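Local coordinates for protein o-succinylbenzoate synthase (Synechococcus elongatus, PDB 2OZT) that catalyses the metal-dependent dehydration of 2-succinyl-6-hydroxy-2,4-cyclohexadiene-1-carboxylate to 2-succinylbenzoate, a step on the route to phylloquinone, at residues G54-L58 with N59-A63; W124-S127 with W128-Q132. All coordinates share one frame; numbering follows the deposited sequence.

The two contacts belong to different domains of an enolase-superfamily enzyme and come one after the other along the chain. Contact 1 (54-58 with 59-63) opens helix 58-67 in the N-terminal capping domain, beside its antiparallel sheet; contact 2 (124-127 with 128-132) closes helix 120-129, which links strands 112-114 and 134-138 of the barrel domain. Their centres are 38 Å apart, on opposite sides of the centre of the chain, and their nearest atoms are about 26 Å apart. Without touching, each caps its own helix locally. Contact 1 lies nearer to catalysis, the side chain of E56 being about 10 Å from that of K245, the predicted proton acceptor; contact 2 is away from the annotated sites.

Contact 1 (G54-L58 with N59-A63); sequences GSETL and NADIA
The carbonyl oxygen of T57 takes two N-H groups from the first turn of the helix: D61 N, in the carbonyl plane at 3.1 Å from T57 O, and A60 N, whose bond to the same oxygen is weak. A60 N also donates to T57 OG1, at 3.1 Å and with an N-H...O angle of 150°. The bond to OG1 needs the hydroxyl between the backbone N and the carbonyl carbon (chi1 64°), from where it reaches over the first turn. Threonine is thus a classic N-cap here: its side chain supplies an acceptor for an N-H that has no preceding helical turn to bond to. The cap starts helix 58-67 of the enolase-type N-terminal domain, and I62 N to L58 O at 2.9 Å continues the helical bonding. Leucine and isoleucine suit the side facing the sheet: L58 CG meets I62 CD1 at 4.0 Å, and both side chains pack on I31 and I9 of the neighbouring strands. Before the cap, the extended chain of E56 carries its acid group to that of buried D61, the two planes 78° apart. OE2 of E56 lies 2.5 Å from OD1 of D61, so close that one of the two probably holds a proton and donates it. Both oxygens of E56 are also hydrogen-bonded to the first turn of helix 85-97, OE1 to A86 N and OE2 to A87 N.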
loop_
_atom_site.group_PDB
_atom_site.type_symbol
_atom_site.label_atom_id
_atom_site.label_comp_id
_atom_site.label_asym_id
_atom_site.label_seq_id
_atom_site.Cartn_x
_atom_site.Cartn_y
_atom_site.Cartn_z
ATOM N N GLY A 54 2.006 -11.577 -3.342
ATOM C CA GLY A 54 2.566 -11.962 -4.628
ATOM C C GLY A 54 3.724 -12.952 -4.561
ATOM O O GLY A 54 4.085 -13.456 -3.485
ATOM N N SER A 55 4.346 -13.179 -5.712
ATOM C CA SER A 55 5.379 -14.204 -5.846
ATOM C C SER A 55 6.804 -13.688 -5.730
ATOM O O SER A 55 7.748 -14.488 -5.702
ATOM C CB SER A 55 5.242 -14.929 -7.197
ATOM O OG SER A 55 5.338 -14.007 -8.274
ATOM N N GLU A 56 6.977 -12.367 -5.686
ATOM C CA GLU A 56 8.349 -11.844 -5.645
ATOM C C GLU A 56 8.939 -12.059 -4.254
ATOM O O GLU A 56 8.274 -11.821 -3.216
ATOM C CB GLU A 56 8.321 -10.342 -5.962
ATOM C CG GLU A 56 9.684 -9.669 -5.891
ATOM C CD GLU A 56 9.587 -8.215 -6.386
ATOM O OE1 GLU A 56 8.479 -7.647 -6.269
ATOM O OE2 GLU A 56 10.624 -7.643 -6.828
ATOM N N THR A 57 10.186 -12.526 -4.225
ATOM C CA THR A 57 10.906 -12.695 -2.958
ATOM C C THR A 57 12.143 -11.806 -2.924
ATOM O O THR A 57 12.718 -11.496 -3.948
ATOM C CB THR A 57 11.377 -14.158 -2.741
ATOM O OG1 THR A 57 12.334 -14.500 -3.758
ATOM C CG2 THR A 57 10.155 -15.128 -2.769
ATOM N N LEU A 58 12.540 -11.413 -1.727
ATOM C CA LEU A 58 13.735 -10.623 -1.584
ATOM C C LEU A 58 14.910 -11.411 -2.147
ATOM O O LEU A 58 15.818 -10.832 -2.781
ATOM C CB LEU A 58 13.974 -10.269 -0.130
ATOM C CG LEU A 58 15.170 -9.346 0.098
ATOM C CD1 LEU A 58 14.978 -8.014 -0.648
ATOM C CD2 LEU A 58 15.397 -9.103 1.590
ATOM N N ASN A 59 14.962 -12.719 -1.931
ATOM C CA ASN A 59 16.090 -13.486 -2.518
ATOM C C ASN A 59 16.175 -13.371 -4.017
ATOM O O ASN A 59 17.292 -13.281 -4.592
ATOM C CB ASN A 59 15.992 -14.959 -2.105
ATOM C CG ASN A 59 16.341 -15.169 -0.651
ATOM O OD1 ASN A 59 16.788 -14.262 0.054
ATOM N ND2 ASN A 59 16.081 -16.395 -0.165
ATOM N N ALA A 60 15.042 -13.327 -4.687
ATOM C CA ALA A 60 15.053 -13.175 -6.132
ATOM C C ALA A 60 15.523 -11.764 -6.542
ATOM O O ALA A 60 16.215 -11.589 -7.567
ATOM C CB ALA A 60 13.639 -13.457 -6.691
ATOM N N ASP A 61 15.165 -10.743 -5.765
ATOM C CA ASP A 61 15.613 -9.373 -6.030
ATOM C C ASP A 61 17.138 -9.276 -5.829
ATOM O O ASP A 61 17.857 -8.552 -6.567
ATOM C CB ASP A 61 14.932 -8.403 -5.082
ATOM C CG ASP A 61 13.430 -8.273 -5.351
ATOM O OD1 ASP A 61 13.008 -8.373 -6.525
ATOM O OD2 ASP A 61 12.707 -8.019 -4.377
ATOM N N ILE A 62 17.643 -10.000 -4.824
ATOM C CA ILE A 62 19.096 -10.005 -4.542
ATOM C C ILE A 62 19.832 -10.631 -5.718
ATOM O O ILE A 62 20.848 -10.077 -6.212
ATOM C CB ILE A 62 19.438 -10.753 -3.200
ATOM C CG1 ILE A 62 19.010 -9.908 -2.011
ATOM C CG2 ILE A 62 20.977 -10.964 -3.090
ATOM C CD1 ILE A 62 18.849 -10.709 -0.728
ATOM N N ALA A 63 19.320 -11.747 -6.209
ATOM C CA ALA A 63 19.926 -12.408 -7.364
ATOM C C ALA A 63 19.941 -11.444 -8.562
ATOM O O ALA A 63 20.944 -11.318 -9.264
ATOM C CB ALA A 63 19.197 -13.665 -7.703
#

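Contact 2 (W124-S127 with W128-Q132); sequences WQQS and WQRGQ
W124 and W128, one helical turn apart, meet as an offset edge-to-face pair, the edge of W124 toward the face of W128 with planes 88° apart. From W128 CB outward, the contacts change in kind. CB lies 3.4 Å from the carbonyl oxygen of W124 and sits at the edge of the W124 ring, in its plane, 3.9 Å from CE3. CG comes next, 4.2 Å from CZ3 of W124. With CG anti to the backbone N (chi1 -173°), the rest of the indole, out to its far end, leaves W124 and lies against T133, F135, P159 and A162; a large apolar ring suits a place next to several such residues. On one face of the W124 ring lies Q125 CG, 3.5 Å above its centre, while the amide NE2 of Q125 bonds back to L121 O.

The helix ends in a Schellman motif. Q132 N donates to S127 O at 3.0 Å, G131 N to W128 O at 2.8 Å, and glycine readily adopts the positive phi of the C-prime position. S127 O also receives R130 N, from the opposite face of its carbonyl plane. A water donates to both S127 OG and Q132 OE1, so a small hydroxyl and a longer amide share one bridge, and Q132 NE2 is held by I110 O. Within the beta-alpha-beta unit, the tryptophans and S127 pack helix 120-129 on F135 of strand 134-138, while W124 reaches L114 and both S127 and Q132 touch A112 of strand 112-114.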
loop_
_atom_site.group_PDB
_atom_site.type_symbol
_atom_site.label_atom_id
_atom_site.label_comp_id
_atom_site.label_asym_id
_atom_site.label_seq_id
_atom_site.Cartn_x
_atom_site.Cartn_y
_atom_site.Cartn_z
ATOM N N TRP A 124 -10.754 6.048 17.986
ATOM C CA TRP A 124 -10.897 7.032 16.889
ATOM C C TRP A 124 -10.683 8.459 17.362
ATOM O O TRP A 124 -10.252 9.329 16.571
ATOM C CB TRP A 124 -12.280 6.900 16.204
ATOM C CG TRP A 124 -13.494 7.182 17.066
ATOM C CD1 TRP A 124 -14.283 6.272 17.703
ATOM C CD2 TRP A 124 -14.061 8.470 17.320
ATOM N NE1 TRP A 124 -15.309 6.929 18.334
ATOM C CE2 TRP A 124 -15.185 8.284 18.133
ATOM C CE3 TRP A 124 -13.693 9.781 16.946
ATOM C CZ2 TRP A 124 -15.970 9.349 18.575
ATOM C CZ3 TRP A 124 -14.451 10.839 17.387
ATOM C CH2 TRP A 124 -15.591 10.617 18.200
ATOM N N GLN A 125 -10.943 8.709 18.644
ATOM C CA GLN A 125 -10.980 10.080 19.157
ATOM C C GLN A 125 -9.640 10.812 19.062
ATOM O O GLN A 125 -9.627 11.966 18.626
ATOM C CB GLN A 125 -11.512 10.042 20.620
ATOM C CG GLN A 125 -12.982 9.574 20.761
ATOM C CD GLN A 125 -13.116 8.071 20.930
ATOM O OE1 GLN A 125 -12.206 7.267 20.615
ATOM N NE2 GLN A 125 -14.295 7.658 21.432
ATOM N N GLN A 126 -8.537 10.187 19.479
ATOM C CA GLN A 126 -7.249 10.878 19.438
ATOM C C GLN A 126 -6.866 11.118 18.000
ATOM O O GLN A 126 -6.330 12.189 17.683
ATOM C CB GLN A 126 -6.204 10.034 20.175
ATOM C CG GLN A 126 -4.816 10.629 20.185
ATOM C CD GLN A 126 -4.638 11.747 21.205
ATOM O OE1 GLN A 126 -5.546 12.069 21.979
ATOM N NE2 GLN A 126 -3.450 12.336 21.211
ATOM N N SER A 127 -7.136 10.159 17.103
ATOM C CA SER A 127 -6.837 10.377 15.689
ATOM C C SER A 127 -7.663 11.515 15.084
ATOM O O SER A 127 -7.129 12.376 14.369
ATOM C CB SER A 127 -7.042 9.101 14.868
ATOM O OG SER A 127 -6.169 8.099 15.333
ATOM N N TRP A 128 -8.952 11.564 15.383
ATOM C CA TRP A 128 -9.816 12.662 14.959
ATOM C C TRP A 128 -9.267 13.997 15.469
ATOM O O TRP A 128 -9.184 14.999 14.716
ATOM C CB TRP A 128 -11.237 12.397 15.473
ATOM C CG TRP A 128 -12.217 13.405 14.939
ATOM C CD1 TRP A 128 -12.501 14.634 15.499
ATOM C CD2 TRP A 128 -12.978 13.333 13.735
ATOM N NE1 TRP A 128 -13.421 15.299 14.732
ATOM C CE2 TRP A 128 -13.742 14.522 13.643
ATOM C CE3 TRP A 128 -13.163 12.343 12.753
ATOM C CZ2 TRP A 128 -14.634 14.761 12.584
ATOM C CZ3 TRP A 128 -14.024 12.587 11.702
ATOM C CH2 TRP A 128 -14.777 13.779 11.631
ATOM N N GLN A 129 -8.885 14.009 16.733
ATOM C CA GLN A 129 -8.392 15.264 17.332
ATOM C C GLN A 129 -7.055 15.718 16.782
ATOM O O GLN A 129 -6.657 16.882 17.055
ATOM C CB GLN A 129 -8.388 15.132 18.874
ATOM C CG GLN A 129 -9.809 15.023 19.422
ATOM C CD GLN A 129 -9.837 14.726 20.903
ATOM O OE1 GLN A 129 -8.911 15.095 21.630
ATOM N NE2 GLN A 129 -10.930 14.097 21.373
ATOM N N ARG A 130 -6.367 14.843 16.032
ATOM C CA ARG A 130 -5.135 15.214 15.296
ATOM C C ARG A 130 -5.411 15.369 13.790
ATOM O O ARG A 130 -4.483 15.414 12.972
ATOM C CB ARG A 130 -4.044 14.174 15.534
ATOM C CG ARG A 130 -3.663 13.974 17.007
ATOM C CD ARG A 130 -3.174 15.243 17.743
ATOM N NE ARG A 130 -2.652 14.904 19.078
ATOM C CZ ARG A 130 -1.376 14.635 19.356
ATOM N NH1 ARG A 130 -0.439 14.702 18.405
ATOM N NH2 ARG A 130 -1.027 14.318 20.606
ATOM N N GLY A 131 -6.682 15.468 13.436
ATOM C CA GLY A 131 -7.125 15.848 12.097
ATOM C C GLY A 131 -7.334 14.721 11.105
ATOM O O GLY A 131 -7.567 14.991 9.921
ATOM N N GLN A 132 -7.312 13.466 11.578
ATOM C CA GLN A 132 -7.632 12.330 10.670
ATOM C C GLN A 132 -9.119 12.063 10.703
ATOM O O GLN A 132 -9.679 11.910 11.778
ATOM C CB GLN A 132 -6.833 11.105 11.082
ATOM C CG GLN A 132 -5.331 11.326 10.953
ATOM C CD GLN A 132 -4.594 10.150 11.455
ATOM O OE1 GLN A 132 -4.280 10.041 12.654
ATOM N NE2 GLN A 132 -4.300 9.243 10.552
HETATM O O HOH W 1 -6.157 15.305 21.394
HETATM O O HOH W 2 -3.791 8.013 14.201
#